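Local coordinates for protein lovastatin nonaketide synthase, polyketide synthase component (Aspergillus terreus, PDB 7CPX) that builds the dihydromonacolin L nonaketide, the polyketide precursor of lovastatin, from malonyl-CoA, using NADPH and S-adenosylmethionine, at residues F2153-Y2159 with L2286-V2290; R2174-Q2178 with H2200-G2206; C2182-S2188 with R2207-M2213; V2215-V2221 with I2272-K2276. The protein carries 2 engineered substitutions. All blocks are in the same frame, centred on the assembly; numbering follows the deposited sequence.

Interaction 1: residues F2153-Y2159 with L2286-V2290; sequences FAADKTY and LDFFV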
# COMPACT_ATOMS: atom_id res chain seq x y z
N PHE A 2153 22.29 -21.33 46.87
CA PHE A 2153 23.50 -21.27 47.67
C PHE A 2153 23.45 -20.06 48.60
O PHE A 2153 22.79 -19.06 48.32
CB PHE A 2153 24.73 -21.19 46.77
CG PHE A 2153 24.83 -22.33 45.79
CD1 PHE A 2153 25.27 -23.58 46.20
CD2 PHE A 2153 24.48 -22.15 44.47
CE1 PHE A 2153 25.35 -24.62 45.30
CE2 PHE A 2153 24.56 -23.19 43.57
CZ PHE A 2153 25.00 -24.43 43.98
N ALA A 2154 24.18 -20.18 49.71
CA ALA A 2154 24.23 -19.13 50.71
C ALA A 2154 25.38 -18.17 50.43
O ALA A 2154 26.45 -18.57 49.98
CB ALA A 2154 24.37 -19.73 52.11
N ALA A 2155 25.14 -16.89 50.72
CA ALA A 2155 26.15 -15.87 50.49
C ALA A 2155 27.24 -15.86 51.56
O ALA A 2155 28.30 -15.26 51.33
CB ALA A 2155 25.49 -14.49 50.44
N ASP A 2156 27.01 -16.51 52.70
CA ASP A 2156 27.95 -16.49 53.81
C ASP A 2156 28.77 -17.78 53.90
O ASP A 2156 29.16 -18.19 54.99
CB ASP A 2156 27.20 -16.26 55.13
CG ASP A 2156 26.17 -17.34 55.41
OD1 ASP A 2156 25.99 -18.23 54.55
OD2 ASP A 2156 25.53 -17.29 56.48
N LYS A 2157 29.04 -18.41 52.76
CA LYS A 2157 29.79 -19.65 52.73
C LYS A 2157 30.65 -19.70 51.48
O LYS A 2157 30.27 -19.18 50.42
CB LYS A 2157 28.86 -20.87 52.78
CG LYS A 2157 28.28 -21.14 54.15
CD LYS A 2157 27.11 -22.11 54.08
CE LYS A 2157 26.65 -22.52 55.47
NZ LYS A 2157 25.41 -23.35 55.42
N THR A 2158 31.81 -20.34 51.60
CA THR A 2158 32.69 -20.58 50.47
C THR A 2158 32.39 -21.94 49.87
O THR A 2158 32.26 -22.93 50.58
CB THR A 2158 34.16 -20.52 50.90
OG1 THR A 2158 34.27 -20.75 52.31
CG2 THR A 2158 34.77 -19.18 50.55
N TYR A 2159 32.29 -21.97 48.55
CA TYR A 2159 32.04 -23.20 47.82
C TYR A 2159 33.31 -23.59 47.07
O TYR A 2159 33.81 -22.82 46.25
CB TYR A 2159 30.85 -23.04 46.88
CG TYR A 2159 29.58 -22.72 47.64
CD1 TYR A 2159 28.87 -23.73 48.27
CD2 TYR A 2159 29.12 -21.42 47.75
CE1 TYR A 2159 27.72 -23.45 48.98
CE2 TYR A 2159 27.97 -21.14 48.46
CZ TYR A 2159 27.28 -22.15 49.07
OH TYR A 2159 26.13 -21.88 49.78
N LEU A 2286 29.21 -28.98 55.62
CA LEU A 2286 29.04 -28.74 54.19
C LEU A 2286 27.58 -28.91 53.80
O LEU A 2286 26.95 -29.91 54.12
CB LEU A 2286 29.92 -29.70 53.39
CG LEU A 2286 31.43 -29.62 53.61
CD1 LEU A 2286 32.16 -30.47 52.59
CD2 LEU A 2286 31.91 -28.18 53.53
N ASP A 2287 27.04 -27.91 53.10
CA ASP A 2287 25.71 -28.05 52.52
C ASP A 2287 25.68 -29.17 51.49
O ASP A 2287 24.65 -29.82 51.31
CB ASP A 2287 25.27 -26.73 51.88
CG ASP A 2287 25.29 -25.58 52.86
OD1 ASP A 2287 25.10 -25.82 54.07
OD2 ASP A 2287 25.51 -24.43 52.42
N PHE A 2288 26.81 -29.41 50.82
CA PHE A 2288 26.90 -30.46 49.82
C PHE A 2288 28.35 -30.86 49.66
O PHE A 2288 29.26 -30.05 49.85
CB PHE A 2288 26.32 -30.01 48.48
CG PHE A 2288 27.03 -28.83 47.88
CD1 PHE A 2288 28.19 -29.00 47.15
CD2 PHE A 2288 26.54 -27.55 48.05
CE1 PHE A 2288 28.85 -27.92 46.60
CE2 PHE A 2288 27.20 -26.46 47.50
CZ PHE A 2288 28.36 -26.65 46.78
N PHE A 2289 28.56 -32.13 49.30
CA PHE A 2289 29.86 -32.65 48.89
C PHE A 2289 29.61 -33.41 47.59
O PHE A 2289 29.39 -34.62 47.59
CB PHE A 2289 30.48 -33.53 49.97
CG PHE A 2289 31.97 -33.75 49.81
CD1 PHE A 2289 32.56 -33.77 48.56
CD2 PHE A 2289 32.77 -33.93 50.92
CE1 PHE A 2289 33.92 -33.97 48.42
CE2 PHE A 2289 34.13 -34.13 50.79
CZ PHE A 2289 34.71 -34.15 49.54
N VAL A 2290 29.64 -32.68 46.48
CA VAL A 2290 29.37 -33.24 45.17
C VAL A 2290 30.68 -33.72 44.57
O VAL A 2290 31.60 -32.93 44.35
CB VAL A 2290 28.69 -32.22 44.25
CG1 VAL A 2290 28.43 -32.83 42.89
CG2 VAL A 2290 27.39 -31.73 44.87
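The ammonium group of K2157 meets the carboxylate of D2287 in a salt bridge, NZ to OD1 at 2.8 Å, received on the syn lone pair of OD1, the side that faces the other oxygen. A weaker bond from the same NZ to OD2 makes the grip two-pronged, and the two side chains reach it from opposite directions, the lysine drawn out to nearly full length beyond CG. The pair lies at the N-terminal ends of strands 2158-2162 and 2288-2294 in the parallel sheet of the Rossmann-type ketoreductase domain. Strand 2236-2241 runs between them, so the two segments meet through side chains; the backbones of T2158 and D2287 both bond to G2237 of that middle strand.

Next to the salt bridge F2153, Y2159 and F2288 form an aromatic cluster. The planes of Y2159 and F2288 are nearly parallel (2°) but stepped in level, and the rings touch rim to rim, neither over the face of the other, with Y2159 CD1 3.3 Å from F2288 CE2. F2288 CG sits between its backbone N and carbonyl carbon (chi1 61°), which swings the ring across to the tyrosine. F2153 CD1 lies over one face of the Y2159 ring, offset toward the rim, while F2288 CE2 comes to the edge of the F2153 ring, near its plane. M2176 of helix 2167-2178 and F2370 of helix 2363-2385 pack around the cluster. The phenol is anchored at its far end, where Y2159 OH accepts a hydrogen bond of 2.6 Å from A2154 N.

Interaction 2: residues R2174-Q2178 with H2200-G2206; sequences RWMVQ and HVEELGG
V2177 and L2204 make the main apolar contact between two neighbouring helices of the ketoreductase Rossmann fold, 2167-2178 and 2195-2203, each lying next to strand 2183-2187 in the chain. Their side chains cross at about a right angle, and V2177 CG1 stands 3.7 Å from L2204 CD1. The same CD1 methyl also lies 4.1 Å from Q2178 CG, so one leucine branch spans successive residues of the facing helix. One turn earlier, R2174 CB meets V2201 CG1 at 4.0 Å.

Polar groups also meet here, at R2174 and H2200, without bonding. The R2174 guanidinium and the H2200 ring are nearly coplanar, planes 5° apart, and meet edge to edge, with R2174 NE 3.7 Å from H2200 NE2. A bend at chi3 (-60°) brings the guanidinium edge to the imidazole edge. R1147 of strand 1147-1152 touches both side chains, which places this end of the contact against the dehydratase domain. E2203, close to one turn on from H2200, forms a salt bridge with R2023 of the second subunit.

Side chain against backbone is the third kind of contact. G2205 leaves the helix with positive phi, 103°, and the chain turns into G2206, whose lack of a side chain lets V2177 lie close against the main chain. The V2177 methyl CG2 there rests against the peptide, nearest to G2206 N.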
# COMPACT_ATOMS: atom_id res chain seq x y z
N ARG A 2174 30.58 -19.72 37.85
CA ARG A 2174 29.81 -18.56 37.43
C ARG A 2174 28.32 -18.82 37.60
O ARG A 2174 27.56 -17.94 38.02
CB ARG A 2174 30.14 -18.16 35.99
CG ARG A 2174 29.49 -19.00 34.91
CD ARG A 2174 29.71 -18.39 33.54
NE ARG A 2174 29.15 -17.05 33.46
CZ ARG A 2174 27.88 -16.78 33.19
NH1 ARG A 2174 27.00 -17.75 32.97
NH2 ARG A 2174 27.47 -15.51 33.14
N TRP A 2175 27.88 -20.05 37.31
CA TRP A 2175 26.49 -20.41 37.55
C TRP A 2175 26.16 -20.35 39.04
O TRP A 2175 25.11 -19.85 39.44
CB TRP A 2175 26.22 -21.81 36.99
CG TRP A 2175 24.93 -22.40 37.45
CD1 TRP A 2175 23.72 -22.27 36.85
CD2 TRP A 2175 24.73 -23.23 38.60
NE1 TRP A 2175 22.77 -22.96 37.56
CE2 TRP A 2175 23.37 -23.56 38.64
CE3 TRP A 2175 25.58 -23.72 39.59
CZ2 TRP A 2175 22.83 -24.36 39.64
CZ3 TRP A 2175 25.04 -24.51 40.58
CH2 TRP A 2175 23.68 -24.82 40.60
N MET A 2176 27.07 -20.86 39.88
CA MET A 2176 26.87 -20.80 41.32
C MET A 2176 26.65 -19.36 41.78
O MET A 2176 25.67 -19.06 42.47
CB MET A 2176 28.08 -21.38 42.04
CG MET A 2176 28.12 -22.89 42.15
SD MET A 2176 29.56 -23.38 43.11
CE MET A 2176 29.22 -25.11 43.40
N VAL A 2177 27.55 -18.46 41.39
CA VAL A 2177 27.41 -17.07 41.81
C VAL A 2177 26.14 -16.47 41.23
O VAL A 2177 25.49 -15.64 41.88
CB VAL A 2177 28.65 -16.24 41.43
CG1 VAL A 2177 28.91 -16.32 39.95
CG2 VAL A 2177 28.48 -14.79 41.85
N GLN A 2178 25.76 -16.87 40.02
CA GLN A 2178 24.47 -16.47 39.49
C GLN A 2178 23.32 -16.99 40.35
O GLN A 2178 22.22 -16.44 40.28
CB GLN A 2178 24.30 -16.98 38.06
CG GLN A 2178 25.04 -16.17 37.02
CD GLN A 2178 24.78 -16.66 35.61
OE1 GLN A 2178 24.70 -17.86 35.36
NE2 GLN A 2178 24.62 -15.72 34.68
N HIS A 2200 34.95 -10.64 36.21
CA HIS A 2200 33.67 -10.85 35.56
C HIS A 2200 32.69 -11.55 36.49
O HIS A 2200 31.53 -11.13 36.62
CB HIS A 2200 33.86 -11.66 34.28
CG HIS A 2200 32.63 -12.40 33.85
ND1 HIS A 2200 31.45 -11.77 33.51
CD2 HIS A 2200 32.39 -13.73 33.71
CE1 HIS A 2200 30.55 -12.67 33.18
NE2 HIS A 2200 31.09 -13.87 33.30
N VAL A 2201 33.13 -12.62 37.14
CA VAL A 2201 32.25 -13.32 38.07
C VAL A 2201 31.92 -12.44 39.27
O VAL A 2201 30.85 -12.57 39.87
CB VAL A 2201 32.85 -14.67 38.50
CG1 VAL A 2201 32.96 -15.60 37.31
CG2 VAL A 2201 34.20 -14.47 39.15
N GLU A 2202 32.84 -11.55 39.65
CA GLU A 2202 32.52 -10.58 40.69
C GLU A 2202 31.38 -9.67 40.26
O GLU A 2202 30.51 -9.32 41.06
CB GLU A 2202 33.76 -9.76 41.05
CG GLU A 2202 34.78 -10.51 41.89
CD GLU A 2202 36.11 -9.80 41.97
OE1 GLU A 2202 36.23 -8.70 41.39
OE2 GLU A 2202 37.04 -10.33 42.61
N GLU A 2203 31.37 -9.27 38.98
CA GLU A 2203 30.25 -8.49 38.47
C GLU A 2203 28.94 -9.23 38.67
O GLU A 2203 27.89 -8.60 38.85
CB GLU A 2203 30.46 -8.17 36.99
CG GLU A 2203 31.67 -7.29 36.71
CD GLU A 2203 31.83 -6.98 35.24
OE1 GLU A 2203 31.01 -7.47 34.43
OE2 GLU A 2203 32.76 -6.23 34.89
N LEU A 2204 28.97 -10.57 38.63
CA LEU A 2204 27.77 -11.36 38.89
C LEU A 2204 27.35 -11.32 40.35
O LEU A 2204 26.22 -11.71 40.66
CB LEU A 2204 28.00 -12.81 38.46
CG LEU A 2204 28.38 -13.02 37.00
CD1 LEU A 2204 28.71 -14.48 36.74
CD2 LEU A 2204 27.27 -12.55 36.08
N GLY A 2205 28.22 -10.87 41.25
CA GLY A 2205 27.88 -10.75 42.65
C GLY A 2205 28.46 -11.85 43.51
O GLY A 2205 27.77 -12.38 44.39
N GLY A 2206 29.72 -12.20 43.27
CA GLY A 2206 30.39 -13.19 44.09
C GLY A 2206 31.89 -13.15 43.97
O GLY A 2206 32.43 -13.02 42.86

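Interaction 3: residues C2182-S2188 with R2207-M2213; sequences CHIVLTS and RVTVLSM
Strands 2183-2187 and 2207-2210 are the two strands of a beta-alpha-beta unit closed by helix 2195-2203, and they pair in parallel at one end of the seven-stranded ketoreductase sheet. Their axes run 4.7 Å apart with 16° between their directions. Alternate residues of the first strand bond both ways: I2184 N gives to R2207 O at 2.9 Å and I2184 O receives T2209 N, after which L2186 repeats the pattern with T2209 O and L2211 N. The last bond, L2211 N to L2186 O at 2.8 Å, is also the one most nearly in line with the carbonyl.

One face carries I2184, V2208, L2186 and V2210; W2197 of helix 2195-2203 packs on L2186 and V2208, and V2201 on V2208. I2184 CB and V2208 CG2 lie side by side at 4.0 Å, their side chains pointing the same way. The other face holds V2185 and T2209, whose CG2 methyls meet at 3.8 Å; V2185 CG1 also reaches L2211 CB at 3.7 Å.

At the start of the strands R2207, bent at chi3 (58°), turns its guanidinium back toward the H2183 imidazole, and R2207 NE makes a weak bond to H2183 ND1 of 3.4 Å in the ring plane. At the other end the M2213 methyl CE packs on T2187, whose OG1 is bonded to G2163 N. S2188, just beyond the strand, belongs to the NADP pocket, the usual place for the cofactor in a Rossmann fold: the C-terminal edge of the parallel sheet.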
# COMPACT_ATOMS: atom_id res chain seq x y z
N CYS A 2182 28.21 -16.32 46.75
CA CYS A 2182 28.99 -15.09 46.79
C CYS A 2182 30.48 -15.34 47.01
O CYS A 2182 31.28 -14.41 46.85
CB CYS A 2182 28.47 -14.17 47.90
SG CYS A 2182 26.81 -13.53 47.59
N HIS A 2183 30.88 -16.56 47.37
CA HIS A 2183 32.28 -16.88 47.62
C HIS A 2183 32.58 -18.25 47.04
O HIS A 2183 32.05 -19.26 47.51
CB HIS A 2183 32.59 -16.84 49.12
CG HIS A 2183 32.31 -15.51 49.75
ND1 HIS A 2183 33.24 -14.49 49.78
CD2 HIS A 2183 31.21 -15.04 50.37
CE1 HIS A 2183 32.72 -13.45 50.39
NE2 HIS A 2183 31.49 -13.75 50.76
N ILE A 2184 33.45 -18.29 46.04
CA ILE A 2184 33.80 -19.51 45.33
C ILE A 2184 35.32 -19.64 45.29
O ILE A 2184 36.04 -18.65 45.13
CB ILE A 2184 33.21 -19.53 43.91
CG1 ILE A 2184 31.70 -19.32 43.97
CG2 ILE A 2184 33.53 -20.85 43.23
CD1 ILE A 2184 31.04 -19.23 42.61
N VAL A 2185 35.80 -20.88 45.44
CA VAL A 2185 37.23 -21.17 45.48
C VAL A 2185 37.48 -22.31 44.49
O VAL A 2185 37.16 -23.46 44.77
CB VAL A 2185 37.70 -21.56 46.88
CG1 VAL A 2185 39.20 -21.79 46.90
CG2 VAL A 2185 37.31 -20.48 47.88
N LEU A 2186 38.06 -21.98 43.34
CA LEU A 2186 38.51 -22.99 42.40
C LEU A 2186 39.89 -23.49 42.82
O LEU A 2186 40.76 -22.70 43.18
CB LEU A 2186 38.57 -22.42 40.99
CG LEU A 2186 37.44 -21.47 40.58
CD1 LEU A 2186 37.62 -21.01 39.15
CD2 LEU A 2186 36.09 -22.15 40.75
N THR A 2187 40.08 -24.81 42.76
CA THR A 2187 41.33 -25.41 43.18
C THR A 2187 41.89 -26.29 42.07
O THR A 2187 41.14 -26.96 41.36
CB THR A 2187 41.16 -26.25 44.45
OG1 THR A 2187 41.15 -27.64 44.12
CG2 THR A 2187 39.86 -25.89 45.16
N SER A 2188 43.21 -26.27 41.94
CA SER A 2188 43.91 -27.06 40.94
C SER A 2188 45.40 -26.93 41.19
O SER A 2188 45.87 -25.90 41.67
CB SER A 2188 43.56 -26.59 39.52
OG SER A 2188 42.24 -26.95 39.17
N ARG A 2207 32.59 -13.25 45.10
CA ARG A 2207 34.04 -13.22 45.12
C ARG A 2207 34.57 -14.61 44.78
O ARG A 2207 34.34 -15.56 45.53
CB ARG A 2207 34.55 -12.74 46.48
CG ARG A 2207 36.06 -12.67 46.58
CD ARG A 2207 36.50 -11.95 47.85
NE ARG A 2207 35.98 -12.58 49.06
CZ ARG A 2207 36.19 -12.13 50.29
NH1 ARG A 2207 36.90 -11.04 50.51
NH2 ARG A 2207 35.68 -12.80 51.32
N VAL A 2208 35.27 -14.72 43.66
CA VAL A 2208 35.83 -15.98 43.20
C VAL A 2208 37.34 -15.89 43.25
O VAL A 2208 37.93 -14.88 42.82
CB VAL A 2208 35.35 -16.33 41.78
CG1 VAL A 2208 35.87 -17.69 41.36
CG2 VAL A 2208 33.83 -16.29 41.71
N THR A 2209 37.98 -16.93 43.78
CA THR A 2209 39.43 -16.97 43.90
C THR A 2209 39.92 -18.35 43.50
O THR A 2209 39.17 -19.33 43.53
CB THR A 2209 39.89 -16.63 45.33
OG1 THR A 2209 41.31 -16.73 45.41
CG2 THR A 2209 39.26 -17.59 46.33
N VAL A 2210 41.20 -18.42 43.13
CA VAL A 2210 41.86 -19.66 42.77
C VAL A 2210 42.85 -20.01 43.88
O VAL A 2210 43.57 -19.14 44.37
CB VAL A 2210 42.57 -19.56 41.41
CG1 VAL A 2210 41.58 -19.19 40.32
CG2 VAL A 2210 43.71 -18.56 41.47
N LEU A 2211 42.87 -21.28 44.27
CA LEU A 2211 43.57 -21.70 45.47
C LEU A 2211 44.93 -22.34 45.20
O LEU A 2211 45.76 -22.38 46.12
CB LEU A 2211 42.71 -22.69 46.26
CG LEU A 2211 43.13 -22.95 47.71
CD1 LEU A 2211 43.09 -21.66 48.51
CD2 LEU A 2211 42.23 -24.00 48.34
N SER A 2212 45.18 -22.84 44.00
CA SER A 2212 46.42 -23.54 43.69
C SER A 2212 46.65 -24.71 44.64
O SER A 2212 47.78 -24.97 45.06
CB SER A 2212 47.62 -22.58 43.73
OG SER A 2212 47.42 -21.49 42.85
N MET A 2213 45.58 -25.42 44.97
CA MET A 2213 45.63 -26.51 45.93
C MET A 2213 45.69 -27.84 45.19
O MET A 2213 44.78 -28.16 44.41
CB MET A 2213 44.41 -26.46 46.85
CG MET A 2213 44.35 -27.55 47.90
SD MET A 2213 42.81 -27.51 48.84
CE MET A 2213 41.63 -28.06 47.60

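Interaction 4: residues V2215-V2221 with I2272-K2276; sequences VTSQNSV and ILHEK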
# COMPACT_ATOMS: atom_id res chain seq x y z
N VAL A 2215 45.02 -31.41 45.55
CA VAL A 2215 44.25 -32.22 46.48
C VAL A 2215 44.88 -33.59 46.73
O VAL A 2215 44.39 -34.33 47.59
CB VAL A 2215 42.80 -32.39 45.97
CG1 VAL A 2215 42.73 -33.53 44.96
CG2 VAL A 2215 41.85 -32.62 47.12
N THR A 2216 45.94 -33.93 46.01
CA THR A 2216 46.58 -35.22 46.20
C THR A 2216 47.29 -35.30 47.55
O THR A 2216 47.36 -36.38 48.15
CB THR A 2216 47.59 -35.48 45.08
OG1 THR A 2216 47.06 -34.99 43.84
CG2 THR A 2216 47.86 -36.97 44.95
N SER A 2217 47.80 -34.18 48.05
CA SER A 2217 48.61 -34.15 49.26
C SER A 2217 47.82 -33.54 50.41
O SER A 2217 47.13 -32.53 50.25
CB SER A 2217 49.89 -33.34 49.03
OG SER A 2217 50.68 -33.29 50.21
N GLN A 2218 47.94 -34.17 51.59
CA GLN A 2218 47.31 -33.62 52.78
C GLN A 2218 47.87 -32.24 53.10
O GLN A 2218 47.12 -31.33 53.47
CB GLN A 2218 47.52 -34.57 53.96
CG GLN A 2218 46.88 -34.11 55.27
CD GLN A 2218 45.38 -34.27 55.28
OE1 GLN A 2218 44.83 -35.17 54.66
NE2 GLN A 2218 44.69 -33.38 56.00
N ASN A 2219 49.19 -32.08 52.98
CA ASN A 2219 49.80 -30.79 53.28
C ASN A 2219 49.27 -29.70 52.36
O ASN A 2219 48.98 -28.59 52.81
CB ASN A 2219 51.32 -30.89 53.16
CG ASN A 2219 51.91 -31.93 54.10
OD1 ASN A 2219 51.38 -32.16 55.19
ND2 ASN A 2219 53.00 -32.55 53.69
N SER A 2220 49.14 -30.00 51.07
CA SER A 2220 48.63 -29.01 50.13
C SER A 2220 47.20 -28.62 50.46
O SER A 2220 46.84 -27.44 50.41
CB SER A 2220 48.73 -29.54 48.70
OG SER A 2220 50.08 -29.76 48.33
N VAL A 2221 46.36 -29.61 50.79
CA VAL A 2221 44.97 -29.31 51.12
C VAL A 2221 44.89 -28.46 52.37
O VAL A 2221 44.11 -27.50 52.44
CB VAL A 2221 44.17 -30.62 51.27
CG1 VAL A 2221 42.76 -30.31 51.74
CG2 VAL A 2221 44.12 -31.36 49.95
N ILE A 2272 41.05 -36.95 51.86
CA ILE A 2272 41.57 -35.81 52.60
C ILE A 2272 40.44 -34.83 52.92
O ILE A 2272 40.30 -34.36 54.06
CB ILE A 2272 42.70 -35.12 51.82
CG1 ILE A 2272 43.90 -36.07 51.69
CG2 ILE A 2272 43.10 -33.83 52.50
CD1 ILE A 2272 44.91 -35.63 50.65
N LEU A 2273 39.62 -34.51 51.92
CA LEU A 2273 38.57 -33.52 52.14
C LEU A 2273 37.49 -34.04 53.09
O LEU A 2273 36.97 -33.27 53.90
CB LEU A 2273 37.96 -33.11 50.80
CG LEU A 2273 38.90 -32.26 49.95
CD1 LEU A 2273 38.42 -32.19 48.51
CD2 LEU A 2273 39.02 -30.86 50.53
N HIS A 2274 37.15 -35.32 53.00
CA HIS A 2274 36.21 -35.91 53.95
C HIS A 2274 36.77 -35.85 55.37
O HIS A 2274 36.07 -35.43 56.30
CB HIS A 2274 35.90 -37.35 53.54
CG HIS A 2274 35.01 -38.07 54.50
ND1 HIS A 2274 33.74 -37.64 54.81
CD2 HIS A 2274 35.20 -39.21 55.20
CE1 HIS A 2274 33.19 -38.47 55.68
NE2 HIS A 2274 34.06 -39.44 55.93
N GLU A 2275 38.03 -36.24 55.54
CA GLU A 2275 38.65 -36.15 56.86
C GLU A 2275 38.62 -34.72 57.37
O GLU A 2275 38.44 -34.48 58.57
CB GLU A 2275 40.08 -36.68 56.81
CG GLU A 2275 40.18 -38.17 56.55
CD GLU A 2275 41.61 -38.64 56.36
OE1 GLU A 2275 42.52 -37.80 56.44
OE2 GLU A 2275 41.81 -39.85 56.14
N LYS A 2276 38.81 -33.75 56.48
CA LYS A 2276 38.76 -32.34 56.87
C LYS A 2276 37.34 -31.88 57.17
O LYS A 2276 37.16 -30.90 57.90
CB LYS A 2276 39.36 -31.46 55.78
CG LYS A 2276 40.88 -31.58 55.63
CD LYS A 2276 41.63 -31.20 56.90
CE LYS A 2276 41.31 -29.78 57.36
NZ LYS A 2276 42.09 -29.40 58.57
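A chi1 of -179° points Q2218 CG away from the backbone N, and a bend at chi2 (74°) folds the amide back beside I2272, whose own CG2 is anti to N and reaches back toward the first turn of helix 2218-2230. The two side chains slide past each other in opposite directions, with Q2218 OE1 beside CG1 and CG2 of the isoleucine. The NE2 end of the amide turns to E2222 one turn on, to which it is hydrogen-bonded, and also lies 3.9 Å from K2276 CD.

I2272 is the centre of the contact. Its CG2 packs against V2221, with V2221 CB at 3.6 Å, while CD1 pushes into the turn that precedes the helix and sits 3.4 Å from V2215 O. Next to it L2273 is gripped by two valines through separate branches: CD1 meets V2215 CG2 at 3.7 Å, the side chains crossing at about a right angle, and CD2 meets V2221 CG1 at 4.0 Å. On the sheet side, V2162, I2239 and F2241 touch L2273, which thus joins helix 2256-2276 to the strands.

S2217 takes the N-cap position of helix 2218-2230, its OG accepting a weak bond from N2219 N, and V2221 N closes the first helical turn onto S2217 O at 3.1 Å. V2215 and T2216, just before the cap, line the NADP pocket, with T2216 OG1 hydrogen-bonded to D2214. The arrangement is that of a strand-to-helix connection at the cofactor-binding edge of a Rossmann fold, packed against helix 2256-2276.

Overall arrangement
The four contacts mark out one Rossmann sheet and the helices around it. Interactions 1 and 3 share it directly: Y2159 N and O bond to H2183 O and V2185 N, both at 2.9 Å, and their centres are about 13 Å apart. Interaction 2 lies against both, with F2153 CE2 3.3 Å from W2175 CZ3 and M2176 CB 3.7 Å from I2184 CD1. Interaction 4 is reached from interaction 3 through M2213, whose SD lies 3.6 Å from V2221 CA, and from interaction 1 through F2289 and L2273. Interactions 2 and 4 do not touch, their nearest atoms about 13 Å apart. Interactions 3 and 4 hold residues of the NADP pocket.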